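PDB 3WWC: oxidized polyvinyl alcohol hydrolase, which hydrolyses beta-diketones such as nonane-4,6-dione and, in the second step of polyvinyl alcohol degradation, cleaves oxidized polyvinyl alcohol. Local coordinates for residues Lys24-Ala29 / Met156-Gly161; Phe41-Met46 / Asp149-Val154; Pro241-Pro246 / Ala288-Val293; Pro246-Thr251 / Ala322-Gly327. The protein carries 1 engineered substitution. All coordinates share one frame; numbering follows the deposited sequence.

Two pairs of contacts sit at well-separated parts of an alpha/beta-hydrolase fold. Contacts 1 and 2 both use helix 148-160 and have centres about 11 Å apart. They meet where Phe41 of contact 2 packs on contact 1, its CE1 lying 3.8 Å from Cys159 CB. Contacts 3 and 4, also with centres about 11 Å apart, share Pro246 and are stitched together by pairing of strands 247-253 and 292-298. Centres of contacts 2 and 3 are about 25 Å apart, though both reach the same mixed sheet. In contact 3 the Val292 side chain is about 10 Å from that of Ser283, assigned by similarity to the charge relay; the other three lie away from the active site and the butanoic acid pockets.

Contact 1: residues Lys24-Ala29 / Met156-Gly161; sequences KWECPA and MVQCVG
Trp25 lays its indole over Gly161, against residues 157-161 at the C-terminal part of helix 148-160. Starting at CB, 3.8 Å from Gln158 O, the chain turns with CG beside the backbone N (chi1 -50°), and CG passes 3.7 Å from Gly161 O. That oxygen stands over one face of the indole, offset toward the rim. Further out, CE3 comes within 3.5 Å of Gly161 CA, an approach possible because no CB stands in between, while Gln158 O lies in the plane of the ring at its edge. CZ3 ends near Val157 O and, more loosely, Val157 CG1. A large flat side chain suits this bare stretch of backbone. The segment 24-29 precedes the first strand of the alpha/beta-hydrolase sheet, and here it is tied to a helix that packs on that sheet. The tie is the disulfide Cys27 SG-Cys159 SG, 2.1 Å long with a near-perpendicular torsion of 91° about the S-S bond; Val33 and Phe41 also pack on Cys159. Between ring and disulfide, Glu26 N gives a weak, bent hydrogen bond (3.1 Å, 134°) to Gln158 O, a carbonyl that also takes a CA-H contact from Trp25. In return, Cys159 CA comes 3.2 Å from Glu26 O. The extended Gln158 side chain runs past Lys24, its CG 3.3 Å from Lys24 O.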
loop_
_atom_site.group_PDB
_atom_site.type_symbol
_atom_site.label_atom_id
_atom_site.label_comp_id
_atom_site.label_asym_id
_atom_site.label_seq_id
_atom_site.Cartn_x
_atom_site.Cartn_y
_atom_site.Cartn_z
ATOM N N LYS A 24 -16.841 -4.515 12.754
ATOM C CA LYS A 24 -17.076 -4.951 14.128
ATOM C C LYS A 24 -15.780 -4.817 14.937
ATOM O O LYS A 24 -14.741 -5.333 14.551
ATOM C CB LYS A 24 -17.536 -6.407 14.159
ATOM C CG LYS A 24 -17.945 -6.847 15.557
ATOM C CD LYS A 24 -18.861 -8.067 15.523
ATOM C CE LYS A 24 -18.149 -9.297 16.091
ATOM N NZ LYS A 24 -19.140 -10.368 16.439
ATOM N N TRP A 25 -15.848 -4.122 16.052
ATOM C CA TRP A 25 -14.666 -3.914 16.856
ATOM C C TRP A 25 -14.487 -5.076 17.818
ATOM O O TRP A 25 -15.354 -5.355 18.641
ATOM C CB TRP A 25 -14.794 -2.582 17.605
ATOM C CG TRP A 25 -15.192 -1.402 16.707
ATOM C CD1 TRP A 25 -16.359 -0.642 16.774
ATOM C CD2 TRP A 25 -14.449 -0.876 15.600
ATOM N NE1 TRP A 25 -16.359 0.302 15.771
ATOM C CE2 TRP A 25 -15.205 0.184 15.040
ATOM C CE3 TRP A 25 -13.212 -1.196 15.025
ATOM C CZ2 TRP A 25 -14.761 0.925 13.917
ATOM C CZ3 TRP A 25 -12.779 -0.454 13.917
ATOM C CH2 TRP A 25 -13.545 0.576 13.382
ATOM N N GLU A 26 -13.354 -5.767 17.723
ATOM C CA GLU A 26 -13.133 -6.912 18.604
ATOM C C GLU A 26 -11.649 -7.234 18.664
ATOM O O GLU A 26 -10.917 -6.969 17.709
ATOM C CB GLU A 26 -13.887 -8.111 18.063
ATOM C CG GLU A 26 -13.383 -8.630 16.733
ATOM C CD GLU A 26 -14.406 -9.553 16.105
ATOM O OE1 GLU A 26 -14.966 -10.400 16.863
ATOM O OE2 GLU A 26 -14.659 -9.429 14.879
ATOM N N CYS A 27 -11.199 -7.779 19.788
ATOM C CA CYS A 27 -9.792 -8.171 19.921
ATOM C C CYS A 27 -9.693 -9.630 20.275
ATOM O O CYS A 27 -10.672 -10.223 20.738
ATOM C CB CYS A 27 -9.086 -7.453 21.053
ATOM S SG CYS A 27 -8.706 -5.689 20.828
ATOM N N PRO A 28 -8.541 -10.259 19.980
ATOM C CA PRO A 28 -8.382 -11.668 20.358
ATOM C C PRO A 28 -8.555 -11.614 21.867
ATOM O O PRO A 28 -8.131 -10.663 22.533
ATOM C CB PRO A 28 -6.934 -11.956 19.995
ATOM C CG PRO A 28 -6.707 -11.048 18.803
ATOM C CD PRO A 28 -7.396 -9.788 19.158
ATOM N N ALA A 29 -9.158 -12.645 22.433
ATOM C CA ALA A 29 -9.430 -12.636 23.867
ATOM C C ALA A 29 -8.288 -12.301 24.761
ATOM O O ALA A 29 -7.208 -12.937 24.699
ATOM C CB ALA A 29 -10.002 -13.975 24.293
ATOM N N MET A 156 -6.038 -6.137 13.208
ATOM C CA MET A 156 -5.331 -5.101 13.941
ATOM C C MET A 156 -6.213 -3.859 14.116
ATOM O O MET A 156 -6.400 -3.353 15.227
ATOM C CB MET A 156 -4.063 -4.788 13.153
ATOM C CG MET A 156 -3.290 -3.602 13.660
ATOM S SD MET A 156 -1.904 -3.172 12.580
ATOM C CE MET A 156 -2.753 -2.380 11.155
ATOM N N VAL A 157 -6.800 -3.397 13.023
ATOM C CA VAL A 157 -7.634 -2.198 13.085
ATOM C C VAL A 157 -8.916 -2.518 13.893
ATOM O O VAL A 157 -9.335 -1.695 14.710
ATOM C CB VAL A 157 -7.992 -1.732 11.659
ATOM C CG1 VAL A 157 -9.042 -0.611 11.723
ATOM C CG2 VAL A 157 -6.730 -1.159 10.991
ATOM N N GLN A 158 -9.503 -3.708 13.707
ATOM C CA GLN A 158 -10.727 -4.044 14.480
ATOM C C GLN A 158 -10.422 -4.080 15.978
ATOM O O GLN A 158 -11.240 -3.653 16.796
ATOM C CB GLN A 158 -11.293 -5.379 14.001
ATOM C CG GLN A 158 -11.984 -5.234 12.664
ATOM C CD GLN A 158 -12.432 -6.546 12.088
ATOM O OE1 GLN A 158 -13.372 -6.582 11.279
ATOM N NE2 GLN A 158 -11.758 -7.607 12.441
ATOM N N CYS A 159 -9.215 -4.479 16.344
ATOM C CA CYS A 159 -8.836 -4.508 17.752
ATOM C C CYS A 159 -8.582 -3.109 18.320
ATOM O O CYS A 159 -9.087 -2.731 19.430
ATOM C CB CYS A 159 -7.579 -5.385 17.887
ATOM S SG CYS A 159 -7.008 -5.501 19.606
ATOM N N VAL A 160 -7.836 -2.269 17.597
ATOM C CA VAL A 160 -7.547 -0.920 18.092
ATOM C C VAL A 160 -8.875 -0.159 18.288
ATOM O O VAL A 160 -8.987 0.647 19.192
ATOM C CB VAL A 160 -6.603 -0.170 17.095
ATOM C CG1 VAL A 160 -6.399 1.272 17.510
ATOM C CG2 VAL A 160 -5.269 -0.888 17.055
ATOM N N GLY A 161 -9.854 -0.438 17.431
ATOM C CA GLY A 161 -11.145 0.247 17.501
ATOM C C GLY A 161 -11.935 -0.067 18.753
ATOM O O GLY A 161 -12.970 0.544 18.944
HETATM O O HOH W 1 -16.785 -6.505 11.213
#

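Contact 2: residues Phe41-Met46 / Asp149-Val154; sequences FPHKGM and DSSFFV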
loop_
_atom_site.group_PDB
_atom_site.type_symbol
_atom_site.label_atom_id
_atom_site.label_comp_id
_atom_site.label_asym_id
_atom_site.label_seq_id
_atom_site.Cartn_x
_atom_site.Cartn_y
_atom_site.Cartn_z
ATOM N N PHE A 41 0.607 -9.926 19.237
ATOM C CA PHE A 41 -0.792 -9.948 18.789
ATOM C C PHE A 41 -0.911 -11.236 18.000
ATOM O O PHE A 41 -0.238 -11.431 16.978
ATOM C CB PHE A 41 -1.047 -8.750 17.888
ATOM C CG PHE A 41 -2.456 -8.677 17.396
ATOM C CD1 PHE A 41 -3.417 -8.051 18.170
ATOM C CD2 PHE A 41 -2.804 -9.222 16.166
ATOM C CE1 PHE A 41 -4.726 -7.950 17.714
ATOM C CE2 PHE A 41 -4.124 -9.137 15.690
ATOM C CZ PHE A 41 -5.081 -8.494 16.465
ATOM N N PRO A 42 -1.799 -12.144 18.415
ATOM C CA PRO A 42 -1.955 -13.436 17.740
ATOM C C PRO A 42 -2.760 -13.352 16.474
ATOM O O PRO A 42 -3.879 -12.841 16.502
ATOM C CB PRO A 42 -2.677 -14.278 18.795
ATOM C CG PRO A 42 -3.603 -13.272 19.421
ATOM C CD PRO A 42 -2.712 -12.011 19.557
ATOM N N HIS A 43 -2.187 -13.839 15.384
ATOM C CA HIS A 43 -2.920 -13.899 14.134
ATOM C C HIS A 43 -2.389 -15.023 13.245
ATOM O O HIS A 43 -1.229 -15.035 12.889
ATOM C CB HIS A 43 -2.816 -12.558 13.359
ATOM C CG HIS A 43 -3.733 -12.494 12.173
ATOM N ND1 HIS A 43 -5.100 -12.340 12.300
ATOM C CD2 HIS A 43 -3.497 -12.696 10.861
ATOM C CE1 HIS A 43 -5.660 -12.453 11.111
ATOM N NE2 HIS A 43 -4.708 -12.664 10.218
ATOM N N LYS A 44 -3.258 -15.948 12.857
ATOM C CA LYS A 44 -2.875 -17.067 11.975
ATOM C C LYS A 44 -1.584 -17.800 12.374
ATOM O O LYS A 44 -0.748 -18.094 11.530
ATOM C CB LYS A 44 -2.783 -16.596 10.515
ATOM C CG LYS A 44 -4.194 -16.300 9.905
ATOM C CD LYS A 44 -4.092 -15.809 8.446
ATOM C CE LYS A 44 -5.479 -15.611 7.842
ATOM N NZ LYS A 44 -5.386 -15.078 6.435
ATOM N N GLY A 45 -1.429 -18.066 13.667
ATOM C CA GLY A 45 -0.244 -18.758 14.142
ATOM C C GLY A 45 1.015 -17.916 14.293
ATOM O O GLY A 45 2.079 -18.444 14.638
ATOM N N MET A 46 0.928 -16.630 13.978
ATOM C CA MET A 46 2.081 -15.736 14.132
ATOM C C MET A 46 1.815 -14.784 15.285
ATOM O O MET A 46 0.680 -14.652 15.728
ATOM C CB MET A 46 2.269 -14.904 12.855
ATOM C CG MET A 46 2.570 -15.766 11.617
ATOM S SD MET A 46 2.770 -14.711 10.089
ATOM C CE MET A 46 4.219 -14.280 10.245
ATOM N N ASP A 149 -0.751 -11.021 5.905
ATOM C CA ASP A 149 -0.629 -9.630 6.249
ATOM C C ASP A 149 -1.969 -8.926 6.009
ATOM O O ASP A 149 -2.404 -8.146 6.867
ATOM C CB ASP A 149 0.477 -8.941 5.395
ATOM C CG ASP A 149 1.813 -8.930 6.102
ATOM O OD1 ASP A 149 1.844 -8.993 7.349
ATOM O OD2 ASP A 149 2.857 -8.834 5.426
ATOM N N SER A 150 -2.601 -9.173 4.853
ATOM C CA SER A 150 -3.882 -8.539 4.575
ATOM C C SER A 150 -4.877 -8.830 5.697
ATOM O O SER A 150 -5.592 -7.922 6.157
ATOM C CB SER A 150 -4.392 -9.010 3.199
ATOM O OG SER A 150 -5.672 -8.463 2.895
ATOM N N SER A 151 -4.949 -10.092 6.140
ATOM C CA SER A 151 -5.896 -10.406 7.231
ATOM C C SER A 151 -5.459 -9.848 8.582
ATOM O O SER A 151 -6.295 -9.415 9.382
ATOM C CB SER A 151 -6.131 -11.919 7.322
ATOM O OG SER A 151 -4.919 -12.629 7.523
ATOM N N PHE A 152 -4.159 -9.788 8.836
ATOM C CA PHE A 152 -3.689 -9.244 10.095
ATOM C C PHE A 152 -4.080 -7.794 10.182
ATOM O O PHE A 152 -4.518 -7.343 11.219
ATOM C CB PHE A 152 -2.147 -9.359 10.126
ATOM C CG PHE A 152 -1.465 -8.431 11.090
ATOM C CD1 PHE A 152 -1.902 -8.268 12.411
ATOM C CD2 PHE A 152 -0.342 -7.716 10.666
ATOM C CE1 PHE A 152 -1.223 -7.403 13.282
ATOM C CE2 PHE A 152 0.335 -6.854 11.554
ATOM C CZ PHE A 152 -0.111 -6.700 12.867
ATOM N N PHE A 153 -3.956 -7.041 9.101
ATOM C CA PHE A 153 -4.246 -5.592 9.210
ATOM C C PHE A 153 -5.702 -5.345 9.566
ATOM O O PHE A 153 -5.987 -4.410 10.284
ATOM C CB PHE A 153 -3.944 -4.860 7.880
ATOM C CG PHE A 153 -2.533 -5.009 7.385
ATOM C CD1 PHE A 153 -1.453 -5.287 8.226
ATOM C CD2 PHE A 153 -2.314 -4.889 6.023
ATOM C CE1 PHE A 153 -0.159 -5.451 7.691
ATOM C CE2 PHE A 153 -1.047 -5.039 5.467
ATOM C CZ PHE A 153 0.042 -5.325 6.303
ATOM N N VAL A 154 -6.603 -6.175 9.054
ATOM C CA VAL A 154 -8.028 -6.008 9.365
ATOM C C VAL A 154 -8.221 -6.306 10.850
ATOM O O VAL A 154 -8.854 -5.544 11.553
ATOM C CB VAL A 154 -8.866 -6.969 8.492
ATOM C CG1 VAL A 154 -10.360 -6.952 8.939
ATOM C CG2 VAL A 154 -8.772 -6.501 7.046
#
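His43 and Phe152 mark the closest backbone approach, where strand 41-43 passes helix 149-154 with axes 9.5 Å apart and N-to-C directions 132° from each other. Beyond the strand the chain reverses in a type I' turn from His43 to Met46, closed by paired backbone bonds between those two residues. Glycine suits position 45 because, at its particular combination of phi and psi, a CB would jam against the carbonyl O of Lys44.

The imidazole of His43 reaches the helix with NE2 foremost. Ser151 OG lies at the ring edge, in its plane, and is hydrogen-bonded to NE2 at 2.7 Å with an angle of 167°. Phe152 CA sits over one ring face, offset toward the rim and 3.6 Å from the centroid, a CH-pi contact that together with the edge bond would limit rotation of the imidazole. Lys44, extended beyond CG, carries NZ to the same hydroxyl, also 2.7 Å from OG. Chi1 of Ser151 (58°) sets OG between backbone N and carbonyl carbon, where both reach it. Deeper in, Phe41 and Phe152 meet obliquely, CD2 of the former 3.8 Å from CE1 of the latter, while Tyr31 adds an edge-to-face ring to Phe41.

With a weak further bond to Gly147 O, the buried Ser151 hydroxyl is gripped by three groups. The ammonium of Lys44, bound to the same oxygen, would be expected to disfavour a second positive charge on His43 and to polarise the hydroxyl.

Contact 3: residues Pro241-Pro246 / Ala288-Val293; sequences PAKVGP and AQPDVV
Pro246 and Asp291 bring their CA atoms to 4.8 Å where the loop 241-246 and the type I turn from Gln289 to Val292 run into neighbouring strands. Farther back the backbones diverge, and the Gln289 side chain, bent at chi2 (-69°), spans the gap with both ends of its amide. NE2 donates to Ala242 O over 3.1 Å, nearly straight at 177°; the acceptor lies in the amide plane of Gln289, although NE2 stands well above the carbonyl plane of Ala242. OE1 accepts from Val244 N at 3.0 Å and also takes a water that links Val244 O to Asp291 N. A glutamine suits this place because one flat group offers both donor and acceptor. Beneath it, Val244 CG2 packs 3.5 Å from Val292 CG2, with Phe285 and Phe286 of helix 275-288 adding to the apolar side. Outside, the extended Lys243 reaches Asp291 in a long salt bridge, NZ to OD2 3.5 Å. Asp291 O receives the CA-H of Pro246 at 3.2 Å. Strands 247-253 and 292-298 are parallel neighbours; the connection between them, through the hairpin 259-274 and helix 275-288, is a beta-alpha-beta crossover of the alpha/beta-hydrolase sheet, and these segments lead into its two strands.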
loop_
_atom_site.group_PDB
_atom_site.type_symbol
_atom_site.label_atom_id
_atom_site.label_comp_id
_atom_site.label_asym_id
_atom_site.label_seq_id
_atom_site.Cartn_x
_atom_site.Cartn_y
_atom_site.Cartn_z
ATOM N N PRO A 241 -10.436 -9.138 -9.429
ATOM C CA PRO A 241 -11.895 -9.085 -9.257
ATOM C C PRO A 241 -12.628 -8.279 -10.314
ATOM O O PRO A 241 -12.138 -7.258 -10.778
ATOM C CB PRO A 241 -12.069 -8.532 -7.852
ATOM C CG PRO A 241 -10.756 -7.912 -7.474
ATOM C CD PRO A 241 -9.688 -8.573 -8.288
ATOM N N ALA A 242 -13.825 -8.734 -10.707
ATOM C CA ALA A 242 -14.592 -8.003 -11.715
ATOM C C ALA A 242 -15.111 -6.714 -11.109
ATOM O O ALA A 242 -15.266 -5.688 -11.811
ATOM C CB ALA A 242 -15.774 -8.863 -12.192
ATOM N N LYS A 243 -15.400 -6.773 -9.817
ATOM C CA LYS A 243 -15.906 -5.596 -9.115
ATOM C C LYS A 243 -15.397 -5.516 -7.696
ATOM O O LYS A 243 -15.370 -6.518 -6.952
ATOM C CB LYS A 243 -17.424 -5.568 -9.077
ATOM C CG LYS A 243 -17.921 -4.169 -8.729
ATOM C CD LYS A 243 -19.409 -3.989 -8.873
ATOM C CE LYS A 243 -19.739 -2.529 -8.585
ATOM N NZ LYS A 243 -21.208 -2.263 -8.782
ATOM N N VAL A 244 -14.933 -4.334 -7.321
ATOM C CA VAL A 244 -14.462 -4.144 -5.951
ATOM C C VAL A 244 -15.403 -3.208 -5.239
ATOM O O VAL A 244 -16.213 -2.502 -5.852
ATOM C CB VAL A 244 -12.966 -3.581 -5.865
ATOM C CG1 VAL A 244 -12.026 -4.558 -6.513
ATOM C CG2 VAL A 244 -12.834 -2.197 -6.472
ATOM N N GLY A 245 -15.333 -3.261 -3.917
ATOM C CA GLY A 245 -16.099 -2.394 -3.040
ATOM C C GLY A 245 -15.715 -0.924 -3.257
ATOM O O GLY A 245 -14.701 -0.610 -3.919
ATOM N N PRO A 246 -16.452 0.008 -2.669
ATOM C CA PRO A 246 -16.210 1.439 -2.831
ATOM C C PRO A 246 -14.908 1.908 -2.201
ATOM O O PRO A 246 -14.687 1.693 -0.998
ATOM C CB PRO A 246 -17.409 2.074 -2.153
ATOM C CG PRO A 246 -18.383 1.027 -2.074
ATOM C CD PRO A 246 -17.671 -0.240 -1.882
ATOM N N ALA A 288 -10.942 1.976 -13.932
ATOM C CA ALA A 288 -12.046 1.308 -14.617
ATOM C C ALA A 288 -13.171 0.926 -13.662
ATOM O O ALA A 288 -14.297 0.798 -14.068
ATOM C CB ALA A 288 -11.555 0.063 -15.363
ATOM N N GLN A 289 -12.877 0.748 -12.384
ATOM C CA GLN A 289 -13.890 0.337 -11.402
ATOM C C GLN A 289 -14.891 1.435 -11.157
ATOM O O GLN A 289 -14.536 2.567 -10.836
ATOM C CB GLN A 289 -13.158 -0.079 -10.123
ATOM C CG GLN A 289 -12.457 -1.386 -10.312
ATOM C CD GLN A 289 -13.467 -2.516 -10.439
ATOM O OE1 GLN A 289 -14.424 -2.598 -9.661
ATOM N NE2 GLN A 289 -13.253 -3.388 -11.393
ATOM N N PRO A 290 -16.190 1.127 -11.276
ATOM C CA PRO A 290 -17.203 2.145 -11.097
ATOM C C PRO A 290 -17.390 2.751 -9.752
ATOM O O PRO A 290 -17.826 3.888 -9.667
ATOM C CB PRO A 290 -18.487 1.469 -11.602
ATOM C CG PRO A 290 -18.254 0.040 -11.275
ATOM C CD PRO A 290 -16.789 -0.176 -11.616
ATOM N N ASP A 291 -17.068 1.996 -8.706
ATOM C CA ASP A 291 -17.224 2.529 -7.374
ATOM C C ASP A 291 -15.918 2.964 -6.756
ATOM O O ASP A 291 -15.812 3.110 -5.551
ATOM C CB ASP A 291 -17.903 1.509 -6.468
ATOM C CG ASP A 291 -19.303 1.208 -6.911
ATOM O OD1 ASP A 291 -19.907 2.093 -7.583
ATOM O OD2 ASP A 291 -19.810 0.099 -6.595
ATOM N N VAL A 292 -14.932 3.195 -7.592
ATOM C CA VAL A 292 -13.614 3.654 -7.119
ATOM C C VAL A 292 -13.244 4.982 -7.746
ATOM O O VAL A 292 -13.392 5.163 -8.960
ATOM C CB VAL A 292 -12.518 2.637 -7.525
ATOM C CG1 VAL A 292 -11.134 3.142 -7.095
ATOM C CG2 VAL A 292 -12.786 1.303 -6.892
ATOM N N VAL A 293 -12.771 5.933 -6.943
ATOM C CA VAL A 293 -12.203 7.195 -7.420
ATOM C C VAL A 293 -10.700 6.902 -7.448
ATOM O O VAL A 293 -10.146 6.541 -6.421
ATOM C CB VAL A 293 -12.460 8.347 -6.428
ATOM C CG1 VAL A 293 -11.634 9.592 -6.800
ATOM C CG2 VAL A 293 -13.945 8.703 -6.416
HETATM O O HOH W 2 -21.678 0.228 -9.931
HETATM O O HOH W 3 -16.037 -0.782 -8.202
HETATM O O HOH W 4 -18.846 -1.726 -5.182
#

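Contact 4: residues Pro246-Thr251 / Ala322-Gly327; sequences PLIVMT and ASHPKG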
loop_
_atom_site.group_PDB
_atom_site.type_symbol
_atom_site.label_atom_id
_atom_site.label_comp_id
_atom_site.label_asym_id
_atom_site.label_seq_id
_atom_site.Cartn_x
_atom_site.Cartn_y
_atom_site.Cartn_z
ATOM N N PRO A 246 -16.452 0.008 -2.669
ATOM C CA PRO A 246 -16.210 1.439 -2.831
ATOM C C PRO A 246 -14.908 1.908 -2.201
ATOM O O PRO A 246 -14.687 1.693 -0.998
ATOM C CB PRO A 246 -17.409 2.074 -2.153
ATOM C CG PRO A 246 -18.383 1.027 -2.074
ATOM C CD PRO A 246 -17.671 -0.240 -1.882
ATOM N N LEU A 247 -14.068 2.580 -2.992
ATOM C CA LEU A 247 -12.767 3.037 -2.542
ATOM C C LEU A 247 -12.372 4.345 -3.170
ATOM O O LEU A 247 -12.932 4.758 -4.184
ATOM C CB LEU A 247 -11.662 2.057 -3.025
ATOM C CG LEU A 247 -11.732 0.602 -2.557
ATOM C CD1 LEU A 247 -10.717 -0.229 -3.395
ATOM C CD2 LEU A 247 -11.422 0.481 -1.058
ATOM N N ILE A 248 -11.375 4.976 -2.554
ATOM C CA ILE A 248 -10.638 6.032 -3.206
ATOM C C ILE A 248 -9.174 5.556 -3.153
ATOM O O ILE A 248 -8.671 5.164 -2.098
ATOM C CB ILE A 248 -10.815 7.430 -2.611
ATOM C CG1 ILE A 248 -9.825 8.373 -3.303
ATOM C CG2 ILE A 248 -10.648 7.433 -1.068
ATOM C CD1 ILE A 248 -10.152 9.868 -3.065
ATOM N N VAL A 249 -8.518 5.508 -4.306
ATOM C CA VAL A 249 -7.135 5.043 -4.366
ATOM C C VAL A 249 -6.292 6.104 -5.007
ATOM O O VAL A 249 -6.627 6.622 -6.094
ATOM C CB VAL A 249 -7.023 3.747 -5.187
ATOM C CG1 VAL A 249 -5.570 3.247 -5.213
ATOM C CG2 VAL A 249 -7.961 2.666 -4.587
ATOM N N MET A 250 -5.191 6.437 -4.356
ATOM C CA MET A 250 -4.247 7.441 -4.881
ATOM C C MET A 250 -2.916 6.727 -5.128
ATOM O O MET A 250 -2.228 6.348 -4.179
ATOM C CB MET A 250 -4.049 8.562 -3.865
ATOM C CG MET A 250 -3.147 9.658 -4.465
ATOM S SD MET A 250 -2.864 11.034 -3.260
ATOM C CE MET A 250 -4.442 11.834 -3.344
ATOM N N THR A 251 -2.592 6.537 -6.402
ATOM C CA THR A 251 -1.345 5.854 -6.786
ATOM C C THR A 251 -0.295 6.891 -7.105
ATOM O O THR A 251 -0.581 7.838 -7.850
ATOM C CB THR A 251 -1.567 5.003 -8.002
ATOM O OG1 THR A 251 -2.598 4.028 -7.730
ATOM C CG2 THR A 251 -0.270 4.282 -8.393
ATOM N N ALA A 322 -9.670 11.183 2.856
ATOM C CA ALA A 322 -10.759 11.362 3.845
ATOM C C ALA A 322 -11.947 12.157 3.286
ATOM O O ALA A 322 -13.048 12.076 3.819
ATOM C CB ALA A 322 -10.177 12.064 5.125
ATOM N N SER A 323 -11.720 12.873 2.203
ATOM C CA SER A 323 -12.839 13.605 1.564
ATOM C C SER A 323 -13.783 12.673 0.831
ATOM O O SER A 323 -14.832 13.105 0.309
ATOM C CB SER A 323 -12.290 14.660 0.594
ATOM O OG SER A 323 -11.831 14.122 -0.642
ATOM N N HIS A 324 -13.418 11.409 0.726
ATOM C CA HIS A 324 -14.256 10.439 0.034
ATOM C C HIS A 324 -14.485 9.268 0.970
ATOM O O HIS A 324 -13.912 8.191 0.787
ATOM C CB HIS A 324 -13.555 9.976 -1.235
ATOM C CG HIS A 324 -14.482 9.319 -2.205
ATOM N ND1 HIS A 324 -15.434 10.045 -2.888
ATOM C CD2 HIS A 324 -14.670 8.022 -2.537
ATOM C CE1 HIS A 324 -16.175 9.213 -3.599
ATOM N NE2 HIS A 324 -15.739 7.984 -3.413
ATOM N N PRO A 325 -15.345 9.444 1.991
ATOM C CA PRO A 325 -15.613 8.362 2.930
ATOM C C PRO A 325 -16.282 7.190 2.189
ATOM O O PRO A 325 -16.983 7.376 1.185
ATOM C CB PRO A 325 -16.486 9.019 4.011
ATOM C CG PRO A 325 -17.194 10.137 3.248
ATOM C CD PRO A 325 -16.107 10.670 2.308
ATOM N N LYS A 326 -16.077 5.981 2.692
ATOM C CA LYS A 326 -16.540 4.790 2.035
ATOM C C LYS A 326 -18.020 4.822 1.681
ATOM O O LYS A 326 -18.859 5.081 2.541
ATOM C CB LYS A 326 -16.244 3.578 2.908
ATOM C CG LYS A 326 -16.322 2.289 2.083
ATOM C CD LYS A 326 -15.903 1.116 2.881
ATOM C CE LYS A 326 -15.845 -0.150 2.068
ATOM N NZ LYS A 326 -14.807 -0.142 0.952
ATOM N N GLY A 327 -18.294 4.628 0.404
ATOM C CA GLY A 327 -19.691 4.602 -0.079
ATOM C C GLY A 327 -20.132 5.912 -0.668
ATOM O O GLY A 327 -21.278 6.017 -1.124
#
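Lys326 NZ is gripped by three backbone carbonyls: Pro246 O across the contact, and the oxygens of Ser191 and Trp194. The bond to Pro246 O is 2.7 Å, with the donor tilted 24° from the carbonyl plane. The lysine is extended until its last bond, where chi4 of 64° swings NZ aside to the carbonyl. Its CG passes 3.5 Å from Pro246 O, and NZ rests 4.0 Å from Leu247 CD2, the two side chains lying side by side and pointing the same way. A long chain with three N-H donors suits a cluster of carbonyl oxygens, whose dipoles would help to stabilise its charge. Pro246 CB packs 3.7 Å from Gly327 N; at the backbone angles of Gly327 a CB would jam against Lys326 O. The rest is mainly van der Waals packing: Ile248 sets CG2 and CD1 against His324 CB, each 3.9 Å away, while Ile248 CB lies as near to CD2 of the imidazole. The touching backbones run almost antiparallel. Strand 247-253 lies between strands 196-200 and 292-298, whose Val293 also packs on His324; helix 310-322 covers Ile248 and Met250, and the loop after it, 323-327, folds back along the start of the strand.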